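Local coordinates for butyryl-CoA dehydrogenase (PDB 6CXT), which is a flavoprotein of the acyl-CoA dehydrogenase family that binds flavin-adenine dinucleotide, with residues of a second subunit completing the cofactor site, at residues Gly87-Phe92 with Val157-Ile162; Phe33-Trp38 with Arg118-Asn123; Ala93-Ile98 with Pro112-Gly117; Asn39-Phe44 with Thr81-Ala86. All coordinates share one frame; numbering follows the deposited sequence.

How the contacts relate
Helix 81-101 runs through three of the four contacts: 81-86 in contact 4, 87-92 in contact 1 and 93-98 in contact 3. Contacts 2 and 4 share helix 35-44. Centres lie about 8 Å apart for contacts 1 and 2 and for contacts 2 and 4, and about 13 Å for contacts 3 and 4. Along the chain, contact 4 closes before contacts 1 and 3 open; contacts 3 and 4 are both nested inside the loop closed by contact 2, which crosses contact 1. Contacts 3 and 4 pack helices within the N-terminal domain, whereas contacts 1 and 2 bring that domain against strands 147-158 and 121-124, both of which reach the FAD.

Contact 1 (Gly87-Phe92 with Val157-Ile162); sequences GAAHTF and VTNGSI. With FAD (flavin-adenine dinucleotide), chain D.
At chi1 -72°, T158 sets its CG2 methyl anti to its own backbone N, which carries it to A89 CB at 4.0 Å, and leaves OG1 beside that N, turned to the flavin. N159 has chi1 near -58°, with CG anti to the carbonyl carbon; its amide reaches back to helix 81-101, where ND2 lies 3.9 Å from H90 CB and 4.3 Å from A89 CB. The two residues are the central pair of a type II beta turn from V157 to G160 that ends strand 147-158, closed by G160 N to V157 O at 3.0 Å. T158 grips the FAD twice: its backbone N donates to FAD O4 at 2.9 Å, with an N-H...O angle of 159°, and its OG1 donates to FAD N5 at 2.7 Å. A89, which meets the T158 methyl, also touches the bound FK4 and belongs to its pocket. The N159 amide is held by two backbone carbonyls, since ND2 bonds to both A86 O and A121 O, and it thereby ties the turn to the helix and to strand 121-124. H90 turns its ring away from the turn; ND1 accepts from A121 N and NE2 bonds to L114 O, a pairing consistent with a neutral imidazole protonated on NE2. Two donors at O4 and N5 fix that edge of the isoalloxazine in place and would probably draw electron density toward it, making the flavin somewhat easier to reduce.

Contact 2 (Phe33-Trp38 with Arg118-Asn123); sequences FPRDNW and RKIAAN. With FAD (flavin-adenine dinucleotide), chain D.
W38, in the first turn of helix 35-44, faces the extended backbone at I120 that leads into strand 121-124, and the main chains stay well apart, with W38 CA and R118 CA the nearest pair at 9.2 Å. I120 fills the gap. Its CD1 sits over one face of the indole, 3.9 Å from the centroid of the five-membered ring of W38 and 23° off the normal, a CH-pi contact, while I120 CG1 comes to 3.6 Å from W38 CZ2 at the six-membered ring. The R35 and I120 side chains come toward each other from opposite directions: the arginine chain bends twice, at chi2 74° and chi3 60°, and lays a face of the guanidinium on the same methyl, with NH1 3.4 Å from I120 CD1. F33 adds a looser apolar touch, CE2 to I120 CD1 at 4.3 Å. P34 stands at the N-cap position and at the centre of an inverse gamma turn. The contact joins the N-terminal helical domain of the acyl-CoA dehydrogenase fold to strand 121-124, the first of the chain. A water accepts from R35 NH1 at 3.1 Å and donates to R118 O at 3.2 Å. The indole NE1 bonds to G117 O, and F47 stacks on the ring. At the far end of the strand, FAD N3 donates to N123 O at 2.9 Å, while N123 OD1 is hydrogen-bonded to the bound FK4.

Contact 3 (Ala93-Ile98 with Pro112-Gly117); sequences ACSMPI and PDLATG
L114 carries this contact with helix 81-101, and its side chain can be followed outward atom by atom. CB lies against the hydroxyl of S95, 3.7 Å from OG, where the backbones also come closest, S95 CA to L114 CA at 6.7 Å. CG, anti to its own carbonyl carbon at chi1 -69°, carries the branch on toward helix 81-101. From there chi2 of -179° stretches CD1 out to the tip, where it meets I98 CD1 at 3.7 Å, the two side chains reaching toward each other tip to tip; L114 CD1 also passes S95 OG at 3.9 Å. S95 thus shows its hydroxyl to a hydrocarbon, but that oxygen is turned back to its own helix, where it makes a weak hydrogen bond to H90 O. The helix is irregular here: it widens into a pi-type turn at 93-95 and kinks at P97, whose N cannot donate, with I98 N bonded to C94 O at 3.2 Å. Across from it, the chain after L114 finishes in a Schellman motif at G117, whose phi is 85° and whose N bonds to L114 O at 3.1 Å. Helices 81-101 and 104-114 form a helical hairpin, in which I98 also packs on L110 and L111. L114 and C94 both rest on A121 of strand 121-124, while A93, M96 and P97 touch helix 231-245.

Contact 4 (Asn39-Phe44 with Thr81-Ala86); sequences NALGDF and TGLLFA. With EDO (1,2-ethanediol), chain E.
L41 and L83 reach toward each other tip to tip, L41 CD1 standing 3.7 Å from both CD2 and CG of L83. The other branch of L41 serves L84: L41 CD2 comes to 4.0 Å from L84 CD2, and the two side chains cross at about a right angle. A single leucine of helix 35-44 is therefore received by two successive leucines of helix 81-101. Their first torsions differ: L83 has CG anti to its backbone N at chi1 177°, while L84, whose CB does not point at helix 35-44, keeps CG beside the N at chi1 -68°, and its end comes nearer to L41. The contact is purely apolar and buried, a helix-helix seam inside the N-terminal helical domain of the acyl-CoA dehydrogenase fold, with L41 CA and L84 CA 8.7 Å apart. Further out, L83 also packs on N37 and W38 one turn earlier on helix 35-44, F19 of helix 7-19 touches L41, and I249 of helix 248-267 touches L84. Y46 OH is hydrogen-bonded to L84 O. Near the start of helix 81-101, G82 N donates to O2 of a 1,2-ethanediol at 3.0 Å; the diol, probably from the crystallisation liquor, is also hydrogen-bonded to D80, D355 and S206. D80 OD1 bonds to L83 N as well. F85, one residue past L84, touches both the FAD and the bound FK4.

Contact 1 (Gly87-Phe92 with Val157-Ile162)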
# COMPACT_ATOMS: atom_id res chain seq x y z
N GLY B 87 -27.19 -12.99 12.23
CA GLY B 87 -27.26 -13.72 13.48
C GLY B 87 -26.41 -13.05 14.53
O GLY B 87 -26.78 -12.99 15.71
N ALA B 88 -25.23 -12.54 14.13
CA ALA B 88 -24.32 -11.94 15.09
C ALA B 88 -24.79 -10.56 15.50
O ALA B 88 -24.57 -10.14 16.63
CB ALA B 88 -22.87 -11.93 14.51
N ALA B 89 -25.48 -9.87 14.60
CA ALA B 89 -26.01 -8.55 14.88
C ALA B 89 -27.07 -8.74 15.99
O ALA B 89 -27.07 -8.06 16.99
CB ALA B 89 -26.68 -7.99 13.64
N HIS B 90 -27.94 -9.71 15.78
CA HIS B 90 -28.98 -10.07 16.75
C HIS B 90 -28.38 -10.43 18.12
O HIS B 90 -28.83 -9.93 19.18
CB HIS B 90 -29.73 -11.24 16.12
CG HIS B 90 -30.45 -12.12 17.09
ND1 HIS B 90 -31.82 -12.07 17.26
CD2 HIS B 90 -30.01 -13.14 17.86
CE1 HIS B 90 -32.19 -13.02 18.11
NE2 HIS B 90 -31.12 -13.68 18.49
N THR B 91 -27.37 -11.29 18.11
CA THR B 91 -26.77 -11.75 19.37
C THR B 91 -25.96 -10.67 20.08
O THR B 91 -26.15 -10.47 21.29
CB THR B 91 -25.89 -12.98 19.17
OG1 THR B 91 -26.71 -14.03 18.67
CG2 THR B 91 -25.22 -13.45 20.50
N PHE B 92 -25.06 -9.98 19.37
CA PHE B 92 -24.08 -9.15 20.06
C PHE B 92 -24.55 -7.74 20.24
O PHE B 92 -24.18 -7.10 21.24
CB PHE B 92 -22.68 -9.29 19.40
CG PHE B 92 -22.17 -10.69 19.53
CD1 PHE B 92 -21.69 -11.15 20.77
CD2 PHE B 92 -22.24 -11.57 18.49
CE1 PHE B 92 -21.29 -12.45 20.96
CE2 PHE B 92 -21.83 -12.89 18.67
CZ PHE B 92 -21.35 -13.33 19.90
N VAL B 157 -31.19 -0.49 9.37
CA VAL B 157 -31.36 -1.47 10.42
C VAL B 157 -31.18 -2.88 9.86
O VAL B 157 -32.04 -3.35 9.09
CB VAL B 157 -32.77 -1.27 11.05
CG1 VAL B 157 -32.95 -2.22 12.21
CG2 VAL B 157 -32.87 0.21 11.55
N THR B 158 -30.10 -3.56 10.29
CA THR B 158 -29.89 -4.93 9.92
C THR B 158 -30.98 -5.78 10.63
O THR B 158 -31.23 -5.58 11.84
CB THR B 158 -28.46 -5.37 10.30
OG1 THR B 158 -27.53 -4.73 9.41
CG2 THR B 158 -28.30 -6.89 10.18
N ASN B 159 -31.60 -6.70 9.89
CA ASN B 159 -32.72 -7.47 10.38
C ASN B 159 -34.00 -6.62 10.53
O ASN B 159 -34.95 -7.11 11.17
CB ASN B 159 -32.43 -8.15 11.74
CG ASN B 159 -31.23 -9.08 11.68
OD1 ASN B 159 -30.85 -9.54 10.59
ND2 ASN B 159 -30.63 -9.36 12.82
N GLY B 160 -34.03 -5.41 9.99
CA GLY B 160 -35.20 -4.51 10.13
C GLY B 160 -36.52 -5.21 9.79
O GLY B 160 -37.52 -5.16 10.61
N SER B 161 -36.57 -5.87 8.62
CA SER B 161 -37.83 -6.49 8.17
C SER B 161 -38.26 -7.71 8.98
O SER B 161 -39.46 -7.95 9.14
CB SER B 161 -37.78 -6.85 6.67
OG SER B 161 -36.66 -7.71 6.47
N ILE B 162 -37.31 -8.44 9.56
CA ILE B 162 -37.59 -9.70 10.26
C ILE B 162 -37.63 -9.56 11.78
O ILE B 162 -37.83 -10.55 12.49
CB ILE B 162 -36.56 -10.80 9.81
CG1 ILE B 162 -35.12 -10.32 10.10
CG2 ILE B 162 -36.78 -11.12 8.30
CD1 ILE B 162 -34.07 -11.40 9.87
PA FAD D . -20.92 8.80 7.42
O1A FAD D . -20.85 8.74 8.93
O2A FAD D . -21.71 9.83 6.62
O5B FAD D . -19.39 8.74 6.86
C5B FAD D . -19.05 8.98 5.48
C4B FAD D . -17.51 9.03 5.44
O4B FAD D . -17.03 10.07 6.32
C3B FAD D . -16.91 7.71 5.92
O3B FAD D . -15.71 7.57 5.15
C2B FAD D . -16.51 8.04 7.37
O2B FAD D . -15.47 7.17 7.90
C1B FAD D . -16.12 9.54 7.27
N9A FAD D . -16.20 10.15 8.61
C8A FAD D . -17.32 10.44 9.32
N7A FAD D . -16.98 10.90 10.57
C5A FAD D . -15.62 10.88 10.67
C6A FAD D . -14.59 11.23 11.68
N6A FAD D . -14.93 11.69 12.94
N1A FAD D . -13.28 11.05 11.33
C2A FAD D . -12.88 10.57 10.10
N3A FAD D . -13.78 10.26 9.14
C4A FAD D . -15.12 10.38 9.36
N1 FAD D . -26.67 0.90 11.70
C2 FAD D . -27.51 0.51 12.73
O2 FAD D . -27.86 1.42 13.53
N3 FAD D . -27.95 -0.77 12.90
C4 FAD D . -27.64 -1.74 12.01
O4 FAD D . -28.06 -2.88 12.18
C4X FAD D . -26.75 -1.38 10.85
N5 FAD D . -26.40 -2.27 9.89
C5X FAD D . -25.65 -1.94 8.81
C6 FAD D . -25.35 -2.95 7.85
C7 FAD D . -24.59 -2.61 6.71
C7M FAD D . -24.32 -3.68 5.69
C8 FAD D . -24.11 -1.24 6.51
C8M FAD D . -23.29 -0.89 5.32
C9 FAD D . -24.37 -0.24 7.47
C9A FAD D . -25.13 -0.56 8.62
N10 FAD D . -25.46 0.42 9.61
C10 FAD D . -26.27 0.02 10.73
C1' FAD D . -25.03 1.80 9.49
C2' FAD D . -23.51 1.88 9.80
O2' FAD D . -23.20 1.69 11.19
C3' FAD D . -22.98 3.19 9.24
O3' FAD D . -23.09 3.09 7.80
C4' FAD D . -21.60 3.67 9.70
O4' FAD D . -21.63 4.04 11.12
C5' FAD D . -21.14 4.90 8.90
O5' FAD D . -22.20 5.87 8.93
P FAD D . -22.67 6.53 7.58
O1P FAD D . -23.76 7.57 7.87
O2P FAD D . -23.05 5.50 6.53
O3P FAD D . -21.43 7.34 6.97

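Contact 2 (Phe33-Trp38 with Arg118-Asn123)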
# COMPACT_ATOMS: atom_id res chain seq x y z
N PHE B 33 -35.62 -14.18 2.95
CA PHE B 33 -34.77 -14.49 4.10
C PHE B 33 -34.66 -16.00 4.32
O PHE B 33 -35.67 -16.67 4.32
CB PHE B 33 -35.32 -13.79 5.34
CG PHE B 33 -34.52 -14.07 6.57
CD1 PHE B 33 -33.22 -13.58 6.68
CD2 PHE B 33 -35.06 -14.83 7.60
CE1 PHE B 33 -32.46 -13.88 7.81
CE2 PHE B 33 -34.31 -15.14 8.73
CZ PHE B 33 -33.01 -14.66 8.83
N PRO B 34 -33.44 -16.54 4.51
CA PRO B 34 -33.34 -17.99 4.68
C PRO B 34 -33.73 -18.41 6.08
O PRO B 34 -32.91 -18.79 6.94
CB PRO B 34 -31.85 -18.28 4.37
CG PRO B 34 -31.17 -17.00 4.72
CD PRO B 34 -32.11 -15.95 4.21
N ARG B 35 -35.03 -18.39 6.32
CA ARG B 35 -35.53 -18.69 7.65
C ARG B 35 -35.18 -20.11 8.11
O ARG B 35 -34.85 -20.32 9.29
CB ARG B 35 -37.07 -18.43 7.69
CG ARG B 35 -37.71 -18.83 9.04
CD ARG B 35 -37.42 -17.89 10.19
NE ARG B 35 -37.91 -16.54 9.88
CZ ARG B 35 -38.17 -15.59 10.78
NH1 ARG B 35 -38.06 -15.86 12.08
NH2 ARG B 35 -38.57 -14.39 10.36
N ASP B 36 -35.21 -21.09 7.20
CA ASP B 36 -34.89 -22.44 7.63
C ASP B 36 -33.43 -22.53 8.12
O ASP B 36 -33.16 -23.22 9.12
CB ASP B 36 -35.13 -23.46 6.52
CG ASP B 36 -36.60 -23.71 6.28
OD1 ASP B 36 -37.41 -23.57 7.23
OD2 ASP B 36 -36.97 -24.02 5.12
N ASN B 37 -32.51 -21.90 7.39
CA ASN B 37 -31.10 -21.88 7.83
C ASN B 37 -30.90 -21.10 9.12
O ASN B 37 -30.12 -21.50 9.95
CB ASN B 37 -30.18 -21.38 6.70
CG ASN B 37 -30.04 -22.41 5.58
OD1 ASN B 37 -30.36 -23.60 5.77
ND2 ASN B 37 -29.60 -21.98 4.43
N TRP B 38 -31.58 -19.96 9.27
CA TRP B 38 -31.61 -19.23 10.55
C TRP B 38 -32.00 -20.20 11.70
O TRP B 38 -31.28 -20.34 12.70
CB TRP B 38 -32.57 -18.04 10.44
CG TRP B 38 -32.76 -17.34 11.75
CD1 TRP B 38 -33.67 -17.66 12.71
CD2 TRP B 38 -32.01 -16.21 12.23
NE1 TRP B 38 -33.53 -16.81 13.79
CE2 TRP B 38 -32.53 -15.90 13.52
CE3 TRP B 38 -30.99 -15.39 11.67
CZ2 TRP B 38 -32.06 -14.80 14.30
CZ3 TRP B 38 -30.50 -14.32 12.42
CH2 TRP B 38 -31.04 -14.04 13.75
N ARG B 118 -35.97 -17.93 17.90
CA ARG B 118 -37.38 -17.94 17.66
C ARG B 118 -37.90 -16.52 17.52
O ARG B 118 -38.83 -16.33 16.82
CB ARG B 118 -38.10 -18.71 18.75
N LYS B 119 -37.30 -15.62 18.24
CA LYS B 119 -37.57 -14.25 18.04
C LYS B 119 -36.21 -13.65 17.58
O LYS B 119 -35.18 -14.13 17.94
CB LYS B 119 -38.19 -13.61 19.24
CG LYS B 119 -39.64 -14.04 19.39
CD LYS B 119 -40.45 -13.07 20.17
CE LYS B 119 -41.83 -13.61 20.50
NZ LYS B 119 -42.37 -12.85 21.65
N ILE B 120 -36.29 -12.62 16.79
CA ILE B 120 -35.12 -11.99 16.15
C ILE B 120 -35.08 -10.53 16.60
O ILE B 120 -36.12 -9.85 16.64
CB ILE B 120 -35.25 -12.04 14.60
CG1 ILE B 120 -35.45 -13.49 14.15
CG2 ILE B 120 -34.08 -11.29 13.90
CD1 ILE B 120 -35.40 -13.74 12.64
N ALA B 121 -33.88 -10.03 16.93
CA ALA B 121 -33.71 -8.64 17.34
C ALA B 121 -32.84 -7.91 16.33
O ALA B 121 -32.03 -8.54 15.60
CB ALA B 121 -33.10 -8.55 18.73
N ALA B 122 -33.08 -6.61 16.24
CA ALA B 122 -32.38 -5.73 15.35
C ALA B 122 -31.90 -4.59 16.20
O ALA B 122 -32.59 -4.13 17.12
CB ALA B 122 -33.34 -5.21 14.27
N ASN B 123 -30.75 -4.04 15.86
CA ASN B 123 -30.12 -2.91 16.51
C ASN B 123 -30.42 -1.63 15.70
O ASN B 123 -30.16 -1.60 14.53
CB ASN B 123 -28.62 -3.19 16.58
CG ASN B 123 -27.85 -2.10 17.26
OD1 ASN B 123 -26.78 -1.74 16.81
ND2 ASN B 123 -28.36 -1.62 18.34
PA FAD D . -20.92 8.80 7.42
O1A FAD D . -20.85 8.74 8.93
O2A FAD D . -21.71 9.83 6.62
O5B FAD D . -19.39 8.74 6.86
C5B FAD D . -19.05 8.98 5.48
C4B FAD D . -17.51 9.03 5.44
O4B FAD D . -17.03 10.07 6.32
C3B FAD D . -16.91 7.71 5.92
O3B FAD D . -15.71 7.57 5.15
C2B FAD D . -16.51 8.04 7.37
O2B FAD D . -15.47 7.17 7.90
C1B FAD D . -16.12 9.54 7.27
N9A FAD D . -16.20 10.15 8.61
C8A FAD D . -17.32 10.44 9.32
N7A FAD D . -16.98 10.90 10.57
C5A FAD D . -15.62 10.88 10.67
C6A FAD D . -14.59 11.23 11.68
N6A FAD D . -14.93 11.69 12.94
N1A FAD D . -13.28 11.05 11.33
C2A FAD D . -12.88 10.57 10.10
N3A FAD D . -13.78 10.26 9.14
C4A FAD D . -15.12 10.38 9.36
N1 FAD D . -26.67 0.90 11.70
C2 FAD D . -27.51 0.51 12.73
O2 FAD D . -27.86 1.42 13.53
N3 FAD D . -27.95 -0.77 12.90
C4 FAD D . -27.64 -1.74 12.01
O4 FAD D . -28.06 -2.88 12.18
C4X FAD D . -26.75 -1.38 10.85
N5 FAD D . -26.40 -2.27 9.89
C5X FAD D . -25.65 -1.94 8.81
C6 FAD D . -25.35 -2.95 7.85
C7 FAD D . -24.59 -2.61 6.71
C7M FAD D . -24.32 -3.68 5.69
C8 FAD D . -24.11 -1.24 6.51
C8M FAD D . -23.29 -0.89 5.32
C9 FAD D . -24.37 -0.24 7.47
C9A FAD D . -25.13 -0.56 8.62
N10 FAD D . -25.46 0.42 9.61
C10 FAD D . -26.27 0.02 10.73
C1' FAD D . -25.03 1.80 9.49
C2' FAD D . -23.51 1.88 9.80
O2' FAD D . -23.20 1.69 11.19
C3' FAD D . -22.98 3.19 9.24
O3' FAD D . -23.09 3.09 7.80
C4' FAD D . -21.60 3.67 9.70
O4' FAD D . -21.63 4.04 11.12
C5' FAD D . -21.14 4.90 8.90
O5' FAD D . -22.20 5.87 8.93
P FAD D . -22.67 6.53 7.58
O1P FAD D . -23.76 7.57 7.87
O2P FAD D . -23.05 5.50 6.53
O3P FAD D . -21.43 7.34 6.97
O HOH W 1 -39.56 -14.42 14.36

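Contact 3 (Ala93-Ile98 with Pro112-Gly117)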
# COMPACT_ATOMS: atom_id res chain seq x y z
N ALA B 93 -25.31 -7.22 19.29
CA ALA B 93 -25.81 -5.87 19.45
C ALA B 93 -27.16 -5.81 20.22
O ALA B 93 -27.58 -4.71 20.63
CB ALA B 93 -25.90 -5.09 18.13
N CYS B 94 -27.83 -6.94 20.36
CA CYS B 94 -29.19 -6.94 20.94
C CYS B 94 -29.29 -7.82 22.17
O CYS B 94 -29.61 -7.28 23.27
CB CYS B 94 -30.24 -7.32 19.89
SG CYS B 94 -30.20 -6.26 18.41
N SER B 95 -29.05 -9.13 22.03
CA SER B 95 -29.08 -10.03 23.19
C SER B 95 -28.10 -9.64 24.29
O SER B 95 -28.44 -9.71 25.47
CB SER B 95 -28.88 -11.50 22.82
OG SER B 95 -29.81 -11.89 21.82
N MET B 96 -26.88 -9.21 23.93
CA MET B 96 -25.93 -8.86 24.99
C MET B 96 -26.30 -7.59 25.81
O MET B 96 -26.23 -7.63 27.05
CB MET B 96 -24.48 -8.83 24.45
CG MET B 96 -24.00 -10.20 23.98
SD MET B 96 -24.16 -11.57 25.17
CE MET B 96 -22.98 -11.02 26.41
N PRO B 97 -26.71 -6.47 25.17
CA PRO B 97 -27.13 -5.37 26.02
C PRO B 97 -28.38 -5.70 26.88
O PRO B 97 -28.54 -5.12 27.97
CB PRO B 97 -27.49 -4.25 25.07
CG PRO B 97 -27.22 -4.75 23.72
CD PRO B 97 -26.53 -6.05 23.77
N ILE B 98 -29.24 -6.57 26.37
CA ILE B 98 -30.39 -7.02 27.13
C ILE B 98 -29.89 -7.77 28.35
O ILE B 98 -30.32 -7.47 29.47
CB ILE B 98 -31.35 -7.89 26.28
CG1 ILE B 98 -32.12 -6.95 25.34
CG2 ILE B 98 -32.32 -8.72 27.17
CD1 ILE B 98 -32.84 -7.67 24.20
N PRO B 112 -35.09 -16.15 26.49
CA PRO B 112 -35.27 -17.49 26.00
C PRO B 112 -35.52 -17.62 24.50
O PRO B 112 -35.01 -18.55 23.91
CB PRO B 112 -36.50 -18.00 26.81
CG PRO B 112 -36.27 -17.35 28.16
CD PRO B 112 -35.86 -15.93 27.75
N ASP B 113 -36.30 -16.72 23.89
CA ASP B 113 -36.62 -16.86 22.46
C ASP B 113 -35.53 -16.19 21.59
O ASP B 113 -35.34 -16.57 20.44
CB ASP B 113 -37.97 -16.23 22.08
CG ASP B 113 -39.19 -17.04 22.57
OD1 ASP B 113 -39.09 -18.24 22.92
OD2 ASP B 113 -40.26 -16.41 22.56
N LEU B 114 -34.85 -15.19 22.15
CA LEU B 114 -33.67 -14.63 21.46
C LEU B 114 -32.60 -15.71 21.34
O LEU B 114 -31.98 -15.89 20.26
CB LEU B 114 -33.16 -13.39 22.17
CG LEU B 114 -34.09 -12.17 22.09
CD1 LEU B 114 -33.46 -11.00 22.81
CD2 LEU B 114 -34.49 -11.81 20.67
N ALA B 115 -32.40 -16.46 22.40
CA ALA B 115 -31.39 -17.47 22.44
C ALA B 115 -31.55 -18.63 21.49
O ALA B 115 -30.62 -19.26 21.18
CB ALA B 115 -31.18 -17.97 23.84
N THR B 116 -32.77 -18.90 21.06
CA THR B 116 -33.00 -19.96 20.13
C THR B 116 -33.21 -19.41 18.73
O THR B 116 -33.30 -20.11 17.80
CB THR B 116 -34.27 -20.74 20.48
OG1 THR B 116 -35.37 -19.85 20.48
CG2 THR B 116 -34.13 -21.36 21.80
N GLY B 117 -33.38 -18.11 18.62
CA GLY B 117 -33.64 -17.51 17.37
C GLY B 117 -35.11 -17.50 16.99
O GLY B 117 -35.45 -17.13 15.93

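Contact 4 (Asn39-Phe44 with Thr81-Ala86)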
# COMPACT_ATOMS: atom_id res chain seq x y z
N ASN B 39 -33.11 -20.94 11.54
CA ASN B 39 -33.56 -21.87 12.58
C ASN B 39 -32.56 -23.01 12.81
O ASN B 39 -32.32 -23.40 13.96
CB ASN B 39 -34.99 -22.43 12.28
CG ASN B 39 -36.05 -21.33 12.29
OD1 ASN B 39 -35.88 -20.30 12.92
ND2 ASN B 39 -37.15 -21.56 11.56
N ALA B 40 -31.91 -23.47 11.74
CA ALA B 40 -30.85 -24.47 11.89
C ALA B 40 -29.67 -23.97 12.73
O ALA B 40 -29.16 -24.69 13.61
CB ALA B 40 -30.41 -25.04 10.55
N LEU B 41 -29.26 -22.72 12.47
CA LEU B 41 -28.25 -22.09 13.32
C LEU B 41 -28.74 -21.96 14.78
O LEU B 41 -27.97 -22.16 15.70
CB LEU B 41 -27.90 -20.67 12.79
CG LEU B 41 -26.94 -20.70 11.59
CD1 LEU B 41 -27.02 -19.39 10.81
CD2 LEU B 41 -25.50 -20.99 12.05
N GLY B 42 -30.02 -21.62 14.96
CA GLY B 42 -30.67 -21.64 16.28
C GLY B 42 -30.53 -22.97 16.98
O GLY B 42 -30.06 -23.03 18.12
N ASP B 43 -30.93 -24.05 16.30
CA ASP B 43 -30.72 -25.40 16.85
C ASP B 43 -29.27 -25.78 17.12
O ASP B 43 -28.98 -26.44 18.09
CB ASP B 43 -31.31 -26.44 15.90
CG ASP B 43 -32.80 -26.24 15.67
OD1 ASP B 43 -33.43 -25.51 16.45
OD2 ASP B 43 -33.33 -26.80 14.70
N PHE B 44 -28.34 -25.35 16.27
CA PHE B 44 -26.92 -25.57 16.53
C PHE B 44 -26.47 -24.89 17.83
O PHE B 44 -25.59 -25.38 18.50
CB PHE B 44 -26.07 -25.13 15.30
CG PHE B 44 -24.59 -25.08 15.54
CD1 PHE B 44 -23.80 -26.22 15.36
CD2 PHE B 44 -23.97 -23.90 15.96
CE1 PHE B 44 -22.41 -26.18 15.57
CE2 PHE B 44 -22.59 -23.86 16.19
CZ PHE B 44 -21.81 -25.01 15.97
N THR B 81 -22.27 -15.85 4.46
CA THR B 81 -21.73 -14.88 5.41
C THR B 81 -22.83 -13.92 5.92
O THR B 81 -22.81 -13.54 7.08
CB THR B 81 -20.57 -14.14 4.71
OG1 THR B 81 -19.64 -15.14 4.23
CG2 THR B 81 -19.83 -13.15 5.67
N GLY B 82 -23.69 -13.49 5.02
CA GLY B 82 -24.75 -12.49 5.31
C GLY B 82 -25.63 -13.03 6.42
O GLY B 82 -26.05 -12.29 7.33
N LEU B 83 -25.91 -14.33 6.32
CA LEU B 83 -26.75 -14.99 7.34
C LEU B 83 -26.07 -14.98 8.72
O LEU B 83 -26.70 -14.66 9.75
CB LEU B 83 -27.16 -16.41 6.92
CG LEU B 83 -28.00 -17.20 7.97
CD1 LEU B 83 -29.29 -16.47 8.24
CD2 LEU B 83 -28.35 -18.59 7.45
N LEU B 84 -24.78 -15.32 8.75
CA LEU B 84 -24.01 -15.28 10.00
C LEU B 84 -23.99 -13.88 10.58
O LEU B 84 -24.07 -13.73 11.80
CB LEU B 84 -22.57 -15.78 9.76
CG LEU B 84 -22.54 -17.28 9.43
CD1 LEU B 84 -21.08 -17.65 9.10
CD2 LEU B 84 -23.11 -18.16 10.59
N PHE B 85 -23.83 -12.90 9.70
CA PHE B 85 -23.79 -11.49 10.07
C PHE B 85 -25.14 -11.09 10.73
O PHE B 85 -25.14 -10.50 11.79
CB PHE B 85 -23.55 -10.67 8.83
CG PHE B 85 -23.75 -9.19 9.01
CD1 PHE B 85 -22.93 -8.45 9.83
CD2 PHE B 85 -24.74 -8.53 8.28
CE1 PHE B 85 -23.14 -7.05 10.02
CE2 PHE B 85 -24.97 -7.14 8.44
CZ PHE B 85 -24.14 -6.40 9.28
N ALA B 86 -26.26 -11.41 10.07
CA ALA B 86 -27.62 -11.17 10.68
C ALA B 86 -27.69 -11.76 12.09
O ALA B 86 -28.23 -11.13 13.02
CB ALA B 86 -28.72 -11.75 9.77
C1 EDO E . -25.20 -13.49 1.15
O1 EDO E . -25.86 -13.38 2.42
C2 EDO E . -23.82 -14.19 1.20
O2 EDO E . -23.01 -13.39 2.09